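Local structure of hypothetical protein yfcE (1SU1) at residues F30-H35 / V57-V62; V91-G96 / L107-T112; L127-L132 / Y149-L154. The protein is of unknown function but belongs to the calcineurin-like phosphoesterase superfamily and holds a pair of zinc ions side by side. All blocks are in the same frame, centred on the assembly; numbering follows the deposited sequence.

Contact 1: residues F30-H35 / V57-V62; sequences FASDIH and VILGDV. With ZN (zinc ion), chain F; ZN (zinc ion), chain E.
H35 and D61 each turn CG anti to their own carbonyl carbon (chi1 -71° in both), which lays the two side chains side by side and brings H35 NE2 and D61 OD2 to the zinc pair. D61 CB rests over one face of the H35 imidazole near its rim, 3.7 Å from H35 CE1, in a CH-pi contact, while the D61 carboxylate is turned 70° from the ring plane. The two residues serve different ions: one zinc is bound by H35 NE2, 2.2 Å from the metal, and by D33 OD1, and D61 OD2 reaches the other. H35 ND1 bonds to N64 O, so both ring nitrogens are engaged and the rotation of the imidazole is fixed. The second carboxylate oxygen of D33 is also held: S32 OG donates to D33 OD2 at 2.6 Å from above the carboxylate plane, and H151 N provides a further bond.

The backbone pairing brings the ligand-bearing loops side by side. Parallel pairing sets A31 N against V57 O and L59 N against A31 O, both at 3.0 Å, with F30 packed alongside V57 on one face of the sheet. Beyond the regular strands backbone bonding continues into the loops, through D33 N to G60 O at 3.1 Å and an almost straight bond from H35 N to D61 O (2.9 Å, 169°). The two loops are thereby joined at the ends of neighbouring strands of a beta-alpha-beta unit. They carry the D-x-H and G-D signatures of the calcineurin-like metal site.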
ATOM      1  N   PHE A  30     -20.585   3.151 -17.253  1.00 18.15           N
ATOM      2  CA  PHE A  30     -20.000   3.421 -15.945  1.00 20.56           C
ATOM      3  C   PHE A  30     -21.009   3.296 -14.809  1.00 21.60           C
ATOM      4  O   PHE A  30     -22.141   3.763 -14.920  1.00 24.80           O
ATOM      5  CB  PHE A  30     -19.425   4.841 -15.884  1.00 21.10           C
ATOM      6  CG  PHE A  30     -18.422   5.145 -16.959  1.00 27.54           C
ATOM      7  CD1 PHE A  30     -18.844   5.478 -18.245  1.00 26.45           C
ATOM      8  CD2 PHE A  30     -17.050   5.106 -16.687  1.00 25.39           C
ATOM      9  CE1 PHE A  30     -17.912   5.770 -19.249  1.00 30.76           C
ATOM     10  CE2 PHE A  30     -16.117   5.391 -17.679  1.00 28.25           C
ATOM     11  CZ  PHE A  30     -16.544   5.725 -18.962  1.00 27.72           C
ATOM     12  N   ALA A  31     -20.580   2.672 -13.718  1.00 20.09           N
ATOM     13  CA  ALA A  31     -21.390   2.516 -12.518  1.00 20.23           C
ATOM     14  C   ALA A  31     -20.452   2.847 -11.349  1.00 22.41           C
ATOM     15  O   ALA A  31     -19.301   2.401 -11.336  1.00 20.81           O
ATOM     16  CB  ALA A  31     -21.892   1.083 -12.402  1.00 16.02           C
ATOM     17  N   SER A  32     -20.937   3.607 -10.372  1.00 21.26           N
ATOM     18  CA  SER A  32     -20.112   3.975  -9.232  1.00 22.17           C
ATOM     19  C   SER A  32     -20.878   4.011  -7.912  1.00 22.57           C
ATOM     20  O   SER A  32     -22.091   4.201  -7.888  1.00 24.02           O
ATOM     21  CB  SER A  32     -19.458   5.345  -9.478  1.00 24.34           C
ATOM     22  OG  SER A  32     -18.583   5.694  -8.411  1.00 25.21           O
ATOM     23  N   ASP A  33     -20.144   3.826  -6.817  1.00 19.40           N
ATOM     24  CA  ASP A  33     -20.691   3.851  -5.466  1.00 16.44           C
ATOM     25  C   ASP A  33     -21.968   3.005  -5.303  1.00 18.54           C
ATOM     26  O   ASP A  33     -23.045   3.518  -4.949  1.00 16.82           O
ATOM     27  CB  ASP A  33     -20.941   5.308  -5.062  1.00 13.75           C
ATOM     28  CG  ASP A  33     -19.638   6.137  -5.005  1.00 22.76           C
ATOM     29  OD1 ASP A  33     -18.993   6.214  -3.925  1.00  6.93           O
ATOM     30  OD2 ASP A  33     -19.242   6.691  -6.054  1.00 16.88           O
ATOM     31  N   ILE A  34     -21.821   1.709  -5.568  1.00 17.12           N
ATOM     32  CA  ILE A  34     -22.887   0.725  -5.455  1.00 19.91           C
ATOM     33  C   ILE A  34     -23.197   0.500  -3.975  1.00 22.45           C
ATOM     34  O   ILE A  34     -24.363   0.402  -3.577  1.00 22.21           O
ATOM     35  CB  ILE A  34     -22.444  -0.598  -6.106  1.00 22.44           C
ATOM     36  CG1 ILE A  34     -22.094  -0.344  -7.579  1.00 22.19           C
ATOM     37  CG2 ILE A  34     -23.542  -1.658  -5.971  1.00 24.54           C
ATOM     38  CD1 ILE A  34     -21.534  -1.555  -8.311  1.00 22.48           C
ATOM     39  N   HIS A  35     -22.143   0.426  -3.164  1.00 21.07           N
ATOM     40  CA  HIS A  35     -22.280   0.246  -1.721  1.00 17.47           C
ATOM     41  C   HIS A  35     -23.167  -0.917  -1.265  1.00 15.97           C
ATOM     42  O   HIS A  35     -23.857  -0.818  -0.248  1.00 14.90           O
ATOM     43  CB  HIS A  35     -22.792   1.540  -1.080  1.00 19.40           C
ATOM     44  CG  HIS A  35     -21.783   2.649  -1.051  1.00 26.99           C
ATOM     45  ND1 HIS A  35     -20.657   2.613  -0.253  1.00 28.10           N
ATOM     46  CD2 HIS A  35     -21.748   3.841  -1.694  1.00 26.07           C
ATOM     47  CE1 HIS A  35     -19.977   3.736  -0.403  1.00 27.50           C
ATOM     48  NE2 HIS A  35     -20.617   4.497  -1.271  1.00 25.01           N
ATOM     49  N   VAL A  57     -17.479  -0.323 -16.609  1.00 18.52           N
ATOM     50  CA  VAL A  57     -16.486   0.313 -15.761  1.00 16.65           C
ATOM     51  C   VAL A  57     -17.012   0.706 -14.381  1.00 17.10           C
ATOM     52  O   VAL A  57     -17.787   1.664 -14.241  1.00 15.18           O
ATOM     53  CB  VAL A  57     -15.904   1.560 -16.466  1.00 18.17           C
ATOM     54  CG1 VAL A  57     -14.818   2.194 -15.609  1.00 17.39           C
ATOM     55  CG2 VAL A  57     -15.356   1.170 -17.834  1.00 14.11           C
ATOM     56  N   ILE A  58     -16.562  -0.030 -13.367  1.00 16.83           N
ATOM     57  CA  ILE A  58     -16.957   0.209 -11.982  1.00 18.37           C
ATOM     58  C   ILE A  58     -15.931   1.103 -11.272  1.00 19.99           C
ATOM     59  O   ILE A  58     -14.770   0.716 -11.100  1.00 23.18           O
ATOM     60  CB  ILE A  58     -17.118  -1.148 -11.257  1.00 18.18           C
ATOM     61  CG1 ILE A  58     -18.245  -1.941 -11.944  1.00 15.30           C
ATOM     62  CG2 ILE A  58     -17.411  -0.941  -9.775  1.00 15.69           C
ATOM     63  CD1 ILE A  58     -18.589  -3.266 -11.292  1.00 20.49           C
ATOM     64  N   LEU A  59     -16.372   2.290 -10.855  1.00 18.95           N
ATOM     65  CA  LEU A  59     -15.497   3.265 -10.210  1.00 18.12           C
ATOM     66  C   LEU A  59     -15.288   3.164  -8.692  1.00 18.25           C
ATOM     67  O   LEU A  59     -14.885   4.146  -8.055  1.00 17.61           O
ATOM     68  CB  LEU A  59     -15.959   4.681 -10.565  1.00 14.61           C
ATOM     69  CG  LEU A  59     -15.997   5.027 -12.060  1.00 16.62           C
ATOM     70  CD1 LEU A  59     -16.679   6.374 -12.254  1.00 13.00           C
ATOM     71  CD2 LEU A  59     -14.575   5.053 -12.650  1.00 16.67           C
ATOM     72  N   GLY A  60     -15.572   2.004  -8.101  1.00 18.45           N
ATOM     73  CA  GLY A  60     -15.324   1.851  -6.670  1.00 19.45           C
ATOM     74  C   GLY A  60     -16.436   1.951  -5.631  1.00 20.75           C
ATOM     75  O   GLY A  60     -17.442   2.645  -5.829  1.00 18.86           O
ATOM     76  N   ASP A  61     -16.200   1.279  -4.499  1.00 18.63           N
ATOM     77  CA  ASP A  61     -17.116   1.196  -3.359  1.00 20.17           C
ATOM     78  C   ASP A  61     -18.277   0.298  -3.780  1.00 22.27           C
ATOM     79  O   ASP A  61     -19.422   0.738  -3.978  1.00 19.90           O
ATOM     80  CB  ASP A  61     -17.556   2.601  -2.931  1.00 18.41           C
ATOM     81  CG  ASP A  61     -16.424   3.378  -2.256  1.00 27.84           C
ATOM     82  OD1 ASP A  61     -15.251   3.021  -2.505  1.00 30.73           O
ATOM     83  OD2 ASP A  61     -16.691   4.339  -1.507  1.00 22.41           O
ATOM     84  N   VAL A  62     -17.909  -0.973  -3.923  1.00 19.03           N
ATOM     85  CA  VAL A  62     -18.761  -2.044  -4.381  1.00 21.32           C
ATOM     86  C   VAL A  62     -19.724  -2.694  -3.375  1.00 23.57           C
ATOM     87  O   VAL A  62     -20.938  -2.634  -3.567  1.00 21.84           O
ATOM     88  CB  VAL A  62     -17.865  -3.128  -5.018  1.00 19.58           C
ATOM     89  CG1 VAL A  62     -18.700  -4.163  -5.743  1.00 18.50           C
ATOM     90  CG2 VAL A  62     -16.869  -2.468  -5.976  1.00 18.16           C
TER
HETATM   91 ZN    ZN F 302     -19.425   6.173  -2.095  1.00 20.49          ZN
HETATM   92 ZN    ZN E 301     -16.020   6.571  -1.797  1.00 22.86          ZN

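Contact 2: residues V91-G96 / L107-T112; sequences VIAVRG and LHFPIT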
ATOM      1  N   VAL A  91     -15.650  -6.695 -16.763  1.00 19.28           N
ATOM      2  CA  VAL A  91     -15.536  -5.578 -15.835  1.00 20.29           C
ATOM      3  C   VAL A  91     -14.117  -5.005 -15.749  1.00 21.99           C
ATOM      4  O   VAL A  91     -13.131  -5.746 -15.765  1.00 20.13           O
ATOM      5  CB  VAL A  91     -15.958  -5.987 -14.405  1.00 19.54           C
ATOM      6  CG1 VAL A  91     -15.766  -4.811 -13.446  1.00 16.99           C
ATOM      7  CG2 VAL A  91     -17.417  -6.435 -14.395  1.00 19.19           C
ATOM      8  N   ILE A  92     -14.052  -3.678 -15.671  1.00 22.10           N
ATOM      9  CA  ILE A  92     -12.822  -2.909 -15.520  1.00 23.22           C
ATOM     10  C   ILE A  92     -13.142  -2.038 -14.297  1.00 23.53           C
ATOM     11  O   ILE A  92     -14.009  -1.168 -14.373  1.00 24.22           O
ATOM     12  CB  ILE A  92     -12.560  -1.960 -16.721  1.00 24.15           C
ATOM     13  CG1 ILE A  92     -12.389  -2.753 -18.020  1.00 24.80           C
ATOM     14  CG2 ILE A  92     -11.321  -1.108 -16.442  1.00 24.62           C
ATOM     15  CD1 ILE A  92     -11.210  -3.698 -18.031  1.00 24.24           C
ATOM     16  N   ALA A  93     -12.462  -2.263 -13.176  1.00 20.98           N
ATOM     17  CA  ALA A  93     -12.740  -1.487 -11.967  1.00 21.80           C
ATOM     18  C   ALA A  93     -11.522  -0.804 -11.329  1.00 21.22           C
ATOM     19  O   ALA A  93     -10.381  -1.118 -11.652  1.00 22.82           O
ATOM     20  CB  ALA A  93     -13.410  -2.401 -10.934  1.00 21.87           C
ATOM     21  N   VAL A  94     -11.786   0.144 -10.432  1.00 20.36           N
ATOM     22  CA  VAL A  94     -10.742   0.848  -9.690  1.00 20.42           C
ATOM     23  C   VAL A  94     -11.176   0.898  -8.225  1.00 21.80           C
ATOM     24  O   VAL A  94     -12.373   0.995  -7.921  1.00 18.70           O
ATOM     25  CB  VAL A  94     -10.486   2.292 -10.208  1.00 22.50           C
ATOM     26  CG1 VAL A  94      -9.801   2.240 -11.565  1.00 21.12           C
ATOM     27  CG2 VAL A  94     -11.797   3.075 -10.295  1.00 24.29           C
ATOM     28  N   ARG A  95     -10.191   0.836  -7.330  1.00 20.71           N
ATOM     29  CA  ARG A  95     -10.405   0.811  -5.886  1.00 18.23           C
ATOM     30  C   ARG A  95     -11.030   2.046  -5.245  1.00 15.55           C
ATOM     31  O   ARG A  95     -10.573   3.171  -5.469  1.00 15.19           O
ATOM     32  CB  ARG A  95      -9.068   0.503  -5.181  1.00 21.37           C
ATOM     33  CG  ARG A  95      -9.211   0.053  -3.736  1.00 21.14           C
ATOM     34  CD  ARG A  95      -7.855  -0.207  -3.080  1.00 25.36           C
ATOM     35  NE  ARG A  95      -7.150   1.023  -2.712  1.00 22.43           N
ATOM     36  CZ  ARG A  95      -6.034   1.456  -3.297  1.00 21.47           C
ATOM     37  NH1 ARG A  95      -5.488   0.765  -4.289  1.00 14.57           N
ATOM     38  NH2 ARG A  95      -5.454   2.575  -2.879  1.00 17.34           N
ATOM     39  N   GLY A  96     -12.066   1.818  -4.432  1.00 13.86           N
ATOM     40  CA  GLY A  96     -12.724   2.904  -3.720  1.00 10.16           C
ATOM     41  C   GLY A  96     -12.295   2.885  -2.256  1.00  9.68           C
ATOM     42  O   GLY A  96     -11.843   1.849  -1.775  1.00 11.87           O
ATOM     43  N   LEU A 107     -15.117 -11.070  -5.197  1.00 21.70           N
ATOM     44  CA  LEU A 107     -15.314 -10.690  -6.593  1.00 20.53           C
ATOM     45  C   LEU A 107     -14.270 -11.297  -7.532  1.00 23.82           C
ATOM     46  O   LEU A 107     -13.074 -11.309  -7.229  1.00 24.47           O
ATOM     47  CB  LEU A 107     -15.320  -9.162  -6.702  1.00 17.83           C
ATOM     48  CG  LEU A 107     -16.385  -8.498  -5.815  1.00 18.09           C
ATOM     49  CD1 LEU A 107     -16.143  -6.988  -5.735  1.00 14.18           C
ATOM     50  CD2 LEU A 107     -17.776  -8.788  -6.397  1.00 17.61           C
ATOM     51  N   HIS A 108     -14.731 -11.792  -8.680  1.00 21.36           N
ATOM     52  CA  HIS A 108     -13.855 -12.444  -9.646  1.00 20.57           C
ATOM     53  C   HIS A 108     -13.218 -11.584 -10.725  1.00 21.34           C
ATOM     54  O   HIS A 108     -12.883 -12.075 -11.803  1.00 20.58           O
ATOM     55  CB  HIS A 108     -14.591 -13.612 -10.294  1.00 21.37           C
ATOM     56  CG  HIS A 108     -15.019 -14.659  -9.315  1.00 23.04           C
ATOM     57  ND1 HIS A 108     -15.767 -15.755  -9.678  1.00 26.04           N
ATOM     58  CD2 HIS A 108     -14.799 -14.773  -7.985  1.00 23.84           C
ATOM     59  CE1 HIS A 108     -15.994 -16.504  -8.610  1.00 25.35           C
ATOM     60  NE2 HIS A 108     -15.417 -15.928  -7.571  1.00 26.57           N
ATOM     61  N   PHE A 109     -13.062 -10.299 -10.439  1.00 22.55           N
ATOM     62  CA  PHE A 109     -12.406  -9.386 -11.361  1.00 23.05           C
ATOM     63  C   PHE A 109     -11.531  -8.478 -10.483  1.00 23.53           C
ATOM     64  O   PHE A 109     -11.838  -8.256  -9.309  1.00 22.30           O
ATOM     65  CB  PHE A 109     -13.427  -8.569 -12.182  1.00 24.05           C
ATOM     66  CG  PHE A 109     -14.477  -7.876 -11.355  1.00 23.28           C
ATOM     67  CD1 PHE A 109     -15.642  -8.539 -10.982  1.00 19.78           C
ATOM     68  CD2 PHE A 109     -14.291  -6.567 -10.936  1.00 21.29           C
ATOM     69  CE1 PHE A 109     -16.611  -7.901 -10.221  1.00 18.45           C
ATOM     70  CE2 PHE A 109     -15.259  -5.919 -10.170  1.00 22.40           C
ATOM     71  CZ  PHE A 109     -16.415  -6.591  -9.809  1.00 21.19           C
ATOM     72  N   PRO A 110     -10.421  -7.959 -11.036  1.00 24.44           N
ATOM     73  CA  PRO A 110      -9.481  -7.080 -10.317  1.00 22.74           C
ATOM     74  C   PRO A 110     -10.074  -5.750  -9.862  1.00 21.09           C
ATOM     75  O   PRO A 110     -10.528  -4.960 -10.685  1.00 23.12           O
ATOM     76  CB  PRO A 110      -8.354  -6.856 -11.333  1.00 21.00           C
ATOM     77  CG  PRO A 110      -8.484  -8.017 -12.286  1.00 27.32           C
ATOM     78  CD  PRO A 110      -9.968  -8.195 -12.418  1.00 23.92           C
ATOM     79  N   ILE A 111     -10.048  -5.485  -8.561  1.00 20.09           N
ATOM     80  CA  ILE A 111     -10.577  -4.223  -8.043  1.00 22.00           C
ATOM     81  C   ILE A 111      -9.567  -3.398  -7.219  1.00 23.02           C
ATOM     82  O   ILE A 111      -9.923  -2.342  -6.690  1.00 22.46           O
ATOM     83  CB  ILE A 111     -11.807  -4.463  -7.139  1.00 24.08           C
ATOM     84  CG1 ILE A 111     -11.412  -5.355  -5.958  1.00 21.97           C
ATOM     85  CG2 ILE A 111     -12.928  -5.134  -7.942  1.00 19.00           C
ATOM     86  CD1 ILE A 111     -12.336  -5.243  -4.774  1.00 22.09           C
ATOM     87  N   THR A 112      -8.322  -3.865  -7.109  1.00 20.64           N
ATOM     88  CA  THR A 112      -7.317  -3.154  -6.308  1.00 20.88           C
ATOM     89  C   THR A 112      -6.574  -1.983  -6.958  1.00 20.14           C
ATOM     90  O   THR A 112      -6.050  -1.121  -6.251  1.00 22.06           O
ATOM     91  CB  THR A 112      -6.262  -4.138  -5.722  1.00 18.30           C
ATOM     92  OG1 THR A 112      -5.661  -4.900  -6.776  1.00 16.54           O
ATOM     93  CG2 THR A 112      -6.923  -5.092  -4.728  1.00 16.73           C
TER
HETATM   94  O   HOH W   1     -10.110  -4.116 -13.463  1.00 22.66           O
HETATM   95  O   HOH W   2      -8.759  -2.816 -10.176  1.00 24.67           O
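V91 and F109 meet where strand 91-93, the outermost strand, within this chain, of a mixed sheet, is flanked by the loop that follows helix 101-106. Residues 109-112 run nearly parallel to 91-95, 18° apart, yet the loop does not pair with the strand as a regular beta neighbour. V91 begins the contact by setting its CG1 methyl over one face of the F109 ring, toward the rim and 3.4 Å from F109 CD2, a CH-pi approach. The ring is put there by a first torsion of 51°, which places F109 CG between its backbone N and carbonyl carbon.

A93 comes next on the side of the loop: its CB touches the edge of the F109 ring at CE2 (4.0 Å) and lies 4.1 Å from I111 CG2, so that it touches both side chains. Its polar backbone is joined to the loop through water. One molecule accepts from A93 N at 3.0 Å and donates to P110 O at 2.9 Å; another donates to A93 O at 2.8 Å and makes a weak bond to P110 O. A single carbonyl thus answers both polar atoms of A93 through two waters. P110 itself packs on W115 of the second subunit, and the loop is held by Q104, whose amide bonds to F109 O and I111 N.

At R95 direct bonding takes over. The chain bends about its CG-CD bond, with NE salt-bridged to E101 of the third subunit. NH1 donates to T112 O at 2.8 Å; this oxygen lies in the guanidinium plane, and the N-H...O angle is 138°.

Contact 3: residues L127-L132 / Y149-L154; sequences LTHGHL and YGHTHL. With ZN (zinc ion), chain E; ZN (zinc ion), chain F.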
ATOM      1  N   LEU A 127      -9.363   7.124 -15.152  1.00 15.42           N
ATOM      2  CA  LEU A 127     -10.337   6.504 -14.243  1.00 19.78           C
ATOM      3  C   LEU A 127      -9.821   6.286 -12.812  1.00 20.33           C
ATOM      4  O   LEU A 127      -8.855   5.547 -12.601  1.00 18.48           O
ATOM      5  CB  LEU A 127     -10.793   5.140 -14.807  1.00 15.83           C
ATOM      6  CG  LEU A 127     -11.003   4.997 -16.322  1.00 21.17           C
ATOM      7  CD1 LEU A 127     -11.283   3.539 -16.650  1.00 17.70           C
ATOM      8  CD2 LEU A 127     -12.161   5.886 -16.790  1.00 18.24           C
ATOM      9  N   THR A 128     -10.498   6.884 -11.831  1.00 20.39           N
ATOM     10  CA  THR A 128     -10.113   6.740 -10.425  1.00 22.72           C
ATOM     11  C   THR A 128     -11.369   6.915  -9.550  1.00 22.44           C
ATOM     12  O   THR A 128     -12.350   7.494 -10.004  1.00 24.39           O
ATOM     13  CB  THR A 128      -9.034   7.804 -10.041  1.00 21.12           C
ATOM     14  OG1 THR A 128      -8.417   7.441  -8.800  1.00 20.57           O
ATOM     15  CG2 THR A 128      -9.665   9.181  -9.899  1.00 17.52           C
ATOM     16  N   HIS A 129     -11.339   6.432  -8.306  1.00 20.55           N
ATOM     17  CA  HIS A 129     -12.500   6.543  -7.430  1.00 21.25           C
ATOM     18  C   HIS A 129     -12.814   7.956  -6.963  1.00 22.79           C
ATOM     19  O   HIS A 129     -13.986   8.367  -6.936  1.00 21.15           O
ATOM     20  CB  HIS A 129     -12.364   5.656  -6.191  1.00 20.01           C
ATOM     21  CG  HIS A 129     -13.557   5.714  -5.283  1.00 23.93           C
ATOM     22  ND1 HIS A 129     -14.780   5.164  -5.618  1.00 24.45           N
ATOM     23  CD2 HIS A 129     -13.731   6.287  -4.065  1.00 22.84           C
ATOM     24  CE1 HIS A 129     -15.649   5.394  -4.651  1.00 26.35           C
ATOM     25  NE2 HIS A 129     -15.037   6.074  -3.696  1.00 24.95           N
ATOM     26  N   GLY A 130     -11.787   8.693  -6.549  1.00 21.65           N
ATOM     27  CA  GLY A 130     -12.026  10.051  -6.102  1.00 20.14           C
ATOM     28  C   GLY A 130     -11.429  10.428  -4.765  1.00 21.40           C
ATOM     29  O   GLY A 130     -11.399  11.613  -4.419  1.00 22.47           O
ATOM     30  N   HIS A 131     -10.952   9.451  -4.001  1.00 22.30           N
ATOM     31  CA  HIS A 131     -10.360   9.778  -2.703  1.00 22.87           C
ATOM     32  C   HIS A 131      -8.839   9.990  -2.768  1.00 23.89           C
ATOM     33  O   HIS A 131      -8.263  10.580  -1.862  1.00 23.91           O
ATOM     34  CB  HIS A 131     -10.706   8.696  -1.667  1.00 16.98           C
ATOM     35  CG  HIS A 131     -10.194   7.333  -2.012  1.00 17.23           C
ATOM     36  ND1 HIS A 131     -10.445   6.728  -3.226  1.00 11.74           N
ATOM     37  CD2 HIS A 131      -9.481   6.438  -1.286  1.00 14.96           C
ATOM     38  CE1 HIS A 131      -9.912   5.517  -3.230  1.00 17.82           C
ATOM     39  NE2 HIS A 131      -9.322   5.316  -2.063  1.00 14.99           N
ATOM     40  N   LEU A 132      -8.203   9.501  -3.832  1.00 24.64           N
ATOM     41  CA  LEU A 132      -6.759   9.651  -4.027  1.00 25.83           C
ATOM     42  C   LEU A 132      -6.546  10.852  -4.951  1.00 27.97           C
ATOM     43  O   LEU A 132      -5.865  11.810  -4.600  1.00 29.72           O
ATOM     44  CB  LEU A 132      -6.177   8.381  -4.659  1.00 21.88           C
ATOM     45  CG  LEU A 132      -6.540   7.052  -3.977  1.00 23.77           C
ATOM     46  CD1 LEU A 132      -5.969   5.883  -4.761  1.00 19.76           C
ATOM     47  CD2 LEU A 132      -6.031   7.038  -2.547  1.00 19.03           C
ATOM     48  N   TYR A 149     -14.311  10.170 -12.258  1.00 18.42           N
ATOM     49  CA  TYR A 149     -14.362   9.745 -10.854  1.00 18.80           C
ATOM     50  C   TYR A 149     -15.772   9.623 -10.234  1.00 21.61           C
ATOM     51  O   TYR A 149     -16.766  10.094 -10.805  1.00 18.77           O
ATOM     52  CB  TYR A 149     -13.593  10.744 -10.007  1.00 17.69           C
ATOM     53  CG  TYR A 149     -14.250  12.104  -9.973  1.00 15.35           C
ATOM     54  CD1 TYR A 149     -14.288  12.913 -11.111  1.00 16.11           C
ATOM     55  CD2 TYR A 149     -14.866  12.574  -8.809  1.00 15.96           C
ATOM     56  CE1 TYR A 149     -14.931  14.161 -11.095  1.00 17.91           C
ATOM     57  CE2 TYR A 149     -15.507  13.817  -8.785  1.00 15.91           C
ATOM     58  CZ  TYR A 149     -15.532  14.601  -9.928  1.00 18.28           C
ATOM     59  OH  TYR A 149     -16.147  15.834  -9.885  1.00 26.83           O
ATOM     60  N   GLY A 150     -15.821   9.023  -9.041  1.00 20.05           N
ATOM     61  CA  GLY A 150     -17.065   8.860  -8.298  1.00 15.63           C
ATOM     62  C   GLY A 150     -16.897   9.469  -6.912  1.00 12.60           C
ATOM     63  O   GLY A 150     -16.606  10.653  -6.780  1.00 14.80           O
ATOM     64  N   HIS A 151     -17.101   8.670  -5.875  1.00 12.62           N
ATOM     65  CA  HIS A 151     -16.907   9.111  -4.492  1.00 14.27           C
ATOM     66  C   HIS A 151     -17.772  10.222  -3.885  1.00 15.91           C
ATOM     67  O   HIS A 151     -18.180  10.115  -2.721  1.00 15.90           O
ATOM     68  CB  HIS A 151     -15.428   9.489  -4.272  1.00 17.52           C
ATOM     69  CG  HIS A 151     -15.065   9.659  -2.827  1.00 17.83           C
ATOM     70  ND1 HIS A 151     -15.199   8.645  -1.907  1.00 17.75           N
ATOM     71  CD2 HIS A 151     -14.612  10.735  -2.143  1.00 18.82           C
ATOM     72  CE1 HIS A 151     -14.845   9.087  -0.712  1.00 17.28           C
ATOM     73  NE2 HIS A 151     -14.486  10.352  -0.827  1.00 17.92           N
ATOM     74  N   THR A 152     -18.026  11.299  -4.623  1.00 17.37           N
ATOM     75  CA  THR A 152     -18.839  12.395  -4.073  1.00 19.51           C
ATOM     76  C   THR A 152     -20.345  12.112  -4.125  1.00 23.04           C
ATOM     77  O   THR A 152     -21.126  12.724  -3.387  1.00 22.14           O
ATOM     78  CB  THR A 152     -18.630  13.715  -4.839  1.00 20.20           C
ATOM     79  OG1 THR A 152     -19.042  13.543  -6.205  1.00 18.59           O
ATOM     80  CG2 THR A 152     -17.162  14.134  -4.797  1.00 21.08           C
ATOM     81  N   HIS A 153     -20.746  11.192  -4.998  1.00 24.16           N
ATOM     82  CA  HIS A 153     -22.158  10.866  -5.185  1.00 26.88           C
ATOM     83  C   HIS A 153     -22.884  12.066  -5.802  1.00 25.89           C
ATOM     84  O   HIS A 153     -24.089  12.220  -5.618  1.00 24.44           O
ATOM     85  CB  HIS A 153     -22.841  10.510  -3.857  1.00 27.12           C
ATOM     86  CG  HIS A 153     -22.239   9.336  -3.155  1.00 28.84           C
ATOM     87  ND1 HIS A 153     -22.854   8.717  -2.087  1.00 30.09           N
ATOM     88  CD2 HIS A 153     -21.063   8.691  -3.336  1.00 28.98           C
ATOM     89  CE1 HIS A 153     -22.081   7.744  -1.641  1.00 29.76           C
ATOM     90  NE2 HIS A 153     -20.989   7.708  -2.382  1.00 26.99           N
ATOM     91  N   LEU A 154     -22.138  12.927  -6.496  1.00 23.76           N
ATOM     92  CA  LEU A 154     -22.711  14.088  -7.159  1.00 24.22           C
ATOM     93  C   LEU A 154     -22.329  14.010  -8.631  1.00 26.16           C
ATOM     94  O   LEU A 154     -21.153  14.045  -8.977  1.00 26.29           O
ATOM     95  CB  LEU A 154     -22.201  15.391  -6.531  1.00 21.70           C
ATOM     96  CG  LEU A 154     -22.729  15.736  -5.127  1.00 26.12           C
ATOM     97  CD1 LEU A 154     -22.125  17.052  -4.645  1.00 23.32           C
ATOM     98  CD2 LEU A 154     -24.252  15.852  -5.157  1.00 21.37           C
TER
HETATM   99 ZN    ZN E 301     -16.020   6.571  -1.797  1.00 22.86          ZN
HETATM  100 ZN    ZN F 302     -19.425   6.173  -2.095  1.00 20.49          ZN
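The dinuclear zinc site of the calcineurin-like fold draws on two histidine loops here, and H129 and H151 are where they meet. H129 follows strand 124-128, while H151 and H153 belong to a G-H-T-H sequence characteristic of the family. H129 NE2 and H151 ND1 each bind the same zinc at 2.2 Å. Their rings meet rim to rim with planes 65° apart, so neither lies over the other. H153 NE2 reaches across to the second zinc, which D33 and H35 also bind.

Backbone contacts set the loops in register. T128 O accepts a CA-H...O contact from Y149 CA at 3.1 Å, and G150 N then donates to H129 O at 2.9 Å from above the carbonyl plane. G130, which has no side chain, lets its CA come to 3.9 Å from H151 CB. On one face of the H151 ring, H131 CB sits over the centre, while H131 NE2 bonds to E101 of the third subunit.

The short separation of H129 NE2 and H151 ND1, 3.1 Å, reflects a shared metal and not a bond between them. H129 ND1 is bonded to L59 O, which fixes the ring's rotation and would be expected to make NE2 a somewhat better electron-pair donor to zinc.

Overall arrangement
From the N terminus, contact 1 comes first: strand 27-31 runs into a metal-binding loop, helix 38-51 crosses over, and strand 55-58 returns alongside, closing a beta-alpha-beta unit. Contact 2 closes the next loop, around helix 101-106, and brings that helix's exit back to strand 91-93, the neighbour of 55-58. Contact 3 follows in the second sheet, uniting the loops after strands 124-128 and 146-148. The three lie in series, neither nested nor crossed. Contacts 1 and 3 touch and share both zinc ions, joining the two sheets at the metal site; contact 2 lies at the 91-93 edge of the first sheet within this chain and, like contact 3, touches the third subunit.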